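Local structure of phosphoribosylaminoimidazole carboxylase (4JA0) at residues Ala57-Ser60 / Asn61-Ala65; Val300-Ala303 / His304-Thr307. The protein probably catalyses two steps of de novo purine biosynthesis, joining AIR carboxylase and SAICAR synthetase activities in one chain. All coordinates share one frame; numbering follows the deposited sequence.

Interaction 1. Residues Ala57-Ser60 / Asn61-Ala65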
loop_
_atom_site.group_PDB
_atom_site.type_symbol
_atom_site.label_atom_id
_atom_site.label_comp_id
_atom_site.label_asym_id
_atom_site.label_seq_id
_atom_site.Cartn_x
_atom_site.Cartn_y
_atom_site.Cartn_z
ATOM N N ALA A 57 2.270 -61.850 34.352
ATOM C CA ALA A 57 1.112 -60.964 34.371
ATOM C C ALA A 57 1.453 -59.598 34.975
ATOM O O ALA A 57 0.923 -58.568 34.548
ATOM C CB ALA A 57 -0.037 -61.601 35.123
ATOM N N ALA A 58 2.333 -59.584 35.972
ATOM C CA ALA A 58 2.734 -58.323 36.588
ATOM C C ALA A 58 3.576 -57.487 35.637
ATOM O O ALA A 58 3.391 -56.277 35.553
ATOM C CB ALA A 58 3.501 -58.588 37.869
ATOM N N ILE A 59 4.452 -58.146 34.878
ATOM C CA ILE A 59 5.346 -57.468 33.949
ATOM C C ILE A 59 4.544 -56.746 32.872
ATOM O O ILE A 59 4.778 -55.570 32.577
ATOM C CB ILE A 59 6.289 -58.466 33.235
ATOM C CG1 ILE A 59 7.100 -59.291 34.243
ATOM C CG2 ILE A 59 7.194 -57.737 32.244
ATOM C CD1 ILE A 59 8.112 -58.478 35.023
ATOM N N SER A 60 3.584 -57.454 32.295
ATOM C CA SER A 60 2.735 -56.872 31.269
ATOM C C SER A 60 1.931 -55.690 31.774
ATOM O O SER A 60 1.976 -54.625 31.173
ATOM C CB SER A 60 1.789 -57.923 30.700
ATOM O OG SER A 60 2.522 -58.891 29.976
ATOM N N ASN A 61 1.255 -55.860 32.906
ATOM C CA ASN A 61 0.385 -54.820 33.447
ATOM C C ASN A 61 1.181 -53.531 33.656
ATOM O O ASN A 61 0.736 -52.429 33.291
ATOM C CB ASN A 61 -0.254 -55.294 34.761
ATOM C CG ASN A 61 -1.470 -54.478 35.156
ATOM O OD1 ASN A 61 -2.471 -54.476 34.456
ATOM N ND2 ASN A 61 -1.398 -53.801 36.291
ATOM N N GLN A 62 2.384 -53.669 34.200
ATOM C CA GLN A 62 3.207 -52.487 34.409
ATOM C C GLN A 62 3.704 -51.903 33.086
ATOM O O GLN A 62 3.704 -50.686 32.911
ATOM C CB GLN A 62 4.393 -52.787 35.326
ATOM C CG GLN A 62 4.018 -53.076 36.760
ATOM C CD GLN A 62 5.239 -53.381 37.589
ATOM O OE1 GLN A 62 6.014 -54.282 37.264
ATOM N NE2 GLN A 62 5.412 -52.643 38.678
ATOM N N THR A 63 4.092 -52.770 32.155
ATOM C CA THR A 63 4.560 -52.299 30.862
ATOM C C THR A 63 3.443 -51.481 30.236
ATOM O O THR A 63 3.612 -50.327 29.851
ATOM C CB THR A 63 4.914 -53.461 29.913
ATOM O OG1 THR A 63 5.901 -54.316 30.508
ATOM C CG2 THR A 63 5.398 -52.922 28.556
ATOM N N ASN A 64 2.269 -52.084 30.217
ATOM C CA ASN A 64 1.094 -51.474 29.646
ATOM C C ASN A 64 0.707 -50.126 30.255
ATOM O O ASN A 64 0.490 -49.159 29.538
ATOM C CB ASN A 64 -0.061 -52.427 29.842
ATOM C CG ASN A 64 -1.180 -52.114 28.963
ATOM O OD1 ASN A 64 -0.989 -51.884 27.774
ATOM N ND2 ASN A 64 -2.371 -52.035 29.532
ATOM N N ALA A 65 0.601 -50.084 31.577
ATOM C CA ALA A 65 0.177 -48.883 32.286
ATOM C C ALA A 65 1.106 -47.717 31.994
ATOM O O ALA A 65 0.682 -46.546 31.933
ATOM C CB ALA A 65 0.124 -49.144 33.781
#

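Interaction 2. Residues Val300-Ala303 / His304-Thr307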
loop_
_atom_site.group_PDB
_atom_site.type_symbol
_atom_site.label_atom_id
_atom_site.label_comp_id
_atom_site.label_asym_id
_atom_site.label_seq_id
_atom_site.Cartn_x
_atom_site.Cartn_y
_atom_site.Cartn_z
ATOM N N VAL A 300 7.864 -7.796 31.349
ATOM C CA VAL A 300 7.657 -6.498 30.753
ATOM C C VAL A 300 8.987 -5.752 30.749
ATOM O O VAL A 300 9.616 -5.621 31.783
ATOM C CB VAL A 300 6.582 -5.688 31.529
ATOM C CG1 VAL A 300 6.382 -4.290 30.914
ATOM C CG2 VAL A 300 5.270 -6.442 31.546
ATOM N N THR A 301 9.415 -5.303 29.574
ATOM C CA THR A 301 10.607 -4.477 29.403
ATOM C C THR A 301 10.644 -3.847 28.017
ATOM O O THR A 301 10.197 -4.442 27.030
ATOM C CB THR A 301 11.927 -5.242 29.647
ATOM O OG1 THR A 301 13.027 -4.312 29.645
ATOM C CG2 THR A 301 12.148 -6.318 28.576
ATOM N N SER A 302 11.226 -2.657 27.954
ATOM C CA SER A 302 11.304 -1.870 26.736
ATOM C C SER A 302 12.726 -1.887 26.189
ATOM O O SER A 302 13.682 -1.829 26.946
ATOM C CB SER A 302 10.873 -0.430 27.058
ATOM O OG SER A 302 10.655 0.372 25.909
ATOM N N ALA A 303 12.887 -1.999 24.879
ATOM C CA ALA A 303 14.230 -1.865 24.318
ATOM C C ALA A 303 14.590 -0.382 24.041
ATOM O O ALA A 303 15.740 -0.062 23.696
ATOM C CB ALA A 303 14.358 -2.690 23.056
ATOM N N HIS A 304 13.605 0.507 24.194
ATOM C CA HIS A 304 13.808 1.933 23.984
ATOM C C HIS A 304 13.869 2.699 25.311
ATOM O O HIS A 304 14.757 3.517 25.534
ATOM C CB HIS A 304 12.671 2.501 23.160
ATOM C CG HIS A 304 12.391 1.743 21.902
ATOM N ND1 HIS A 304 13.158 1.890 20.763
ATOM C CD2 HIS A 304 11.388 0.895 21.575
ATOM C CE1 HIS A 304 12.654 1.139 19.796
ATOM N NE2 HIS A 304 11.577 0.532 20.262
ATOM N N LYS A 305 12.918 2.416 26.190
ATOM C CA LYS A 305 12.785 3.143 27.436
ATOM C C LYS A 305 13.630 2.552 28.558
ATOM O O LYS A 305 13.879 3.214 29.577
ATOM C CB LYS A 305 11.332 3.173 27.875
ATOM C CG LYS A 305 10.380 3.763 26.862
ATOM C CD LYS A 305 9.034 3.887 27.541
ATOM C CE LYS A 305 7.925 4.077 26.564
ATOM N NZ LYS A 305 6.653 4.276 27.296
ATOM N N ALA A 306 14.049 1.303 28.396
ATOM C CA ALA A 306 14.916 0.684 29.392
ATOM C C ALA A 306 15.920 -0.261 28.749
ATOM O O ALA A 306 15.944 -1.455 29.046
ATOM C CB ALA A 306 14.089 -0.043 30.411
ATOM N N THR A 307 16.750 0.283 27.868
ATOM C CA THR A 307 17.660 -0.515 27.052
ATOM C C THR A 307 18.606 -1.397 27.903
ATOM O O THR A 307 18.742 -2.600 27.663
ATOM C CB THR A 307 18.463 0.397 26.096
ATOM O OG1 THR A 307 17.557 1.192 25.336
ATOM C CG2 THR A 307 19.299 -0.422 25.147
#

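Interaction 1. Residues Ala57-Ser60 / Asn61-Ala65
Four main-chain hydrogen bonds, each from an N-H to the carbonyl four residues back, join Ala57-Ser60 to Asn61-Ala65 as the first turns of the alpha-helix 57-74. Asn61 N reaches Ala57 O at 3.2 Å, and Gln62 N reaches Ala58 O at 3.1 Å. The most linear of the set runs from Asn64 N to Ser60 O, 2.7 Å long with an N-H...O angle of 175°. Ile59 O takes two donors from one residue: Thr63 N at 2.9 Å and Thr63 OG1 at 2.7 Å. They arrive from opposite faces of the carbonyl plane, the hydroxyl standing 42° out of it. With chi1 at -57°, Thr63 OG1 sits beside its own backbone N, turned back toward the preceding turn. The methyl CG2 of Ile59 lies 4.0 Å from Thr63 OG1, the two side chains crossing at a slant, and Ile59 also packs on Phe251 of helix 241-257. Gln62 runs extended beyond CG along the exposed side, its CG 3.5 Å from Ala58 O. The amides of Asn61 and Asn64 lead off the helix instead: Asn61 OD1 accepts from Lys39 NZ and its ND2 donates to Ala88 O, while Asn64 OD1 accepts from Ile211 N. Chemically, the Thr63 hydroxyl spends its proton within the helix, on Ile59 O, whereas the two asparagine amides tie this buried helical surface to the surrounding SAICAR synthetase-family fold.

Interaction 2. Residues Val300-Ala303 / His304-Thr307
The Ser302 hydroxyl meets the base of the Lys305 side chain: Ser302 OG lies 3.5 Å from both CB and CG of Lys305, while the rest of the lysine leads away. A chi1 of -168° swings that hydroxyl beside its own carbonyl carbon, toward the following turn, where Lys305 N donates to Ser302 OG over 3.1 Å at 166°. A weak bond from His304 N, 3.4 Å from Ser302 OG, adds a second donor. The imidazole of His304 presents its edge to Ser302 OG, which lies near the ring plane, and His304 packs on Pro369 of a second subunit. Further along, Thr307 OG1 donates to Ala303 O at 2.8 Å, coming from above the carbonyl plane, 53° out of it. The same hydroxyl pairs with Asn343 ND2 of that second subunit, while Leu413 of a third subunit packs against Ser302 and Ala306. The turn thus leads from strand 296-300 into helix 307-317, with Ala306 as N-cap, in the parallel alpha/beta fold of the AIR carboxylase family. The chemistry implies that Ser302 OG serves as acceptor for two successive backbone N-H groups, firmly for Lys305 and weakly for His304, while Thr307 OG1 couples the turn to the subunit interface.

Overall arrangement
From the N terminus, the chain passes through strands of the first antiparallel sheet before reaching interaction 1 at the start of helix 57-74, in the SAICAR synthetase part. It then completes that sheet with strands 80-83 and 88-91, builds the second antiparallel sheet and helix 241-257, and enters the AIR carboxylase part, where interaction 2 links strand 296-300, outermost in its parallel sheet within this chain, to helix 307-317. Each contact joins adjoining segments, closing just a helical turn or a short connection, so the two follow in series and neither nest nor cross. The centres of interactions 1 and 2 are about 55 Å apart. Interaction 1 sits wholly among same-chain neighbours, whereas interaction 2 also meets two other subunits.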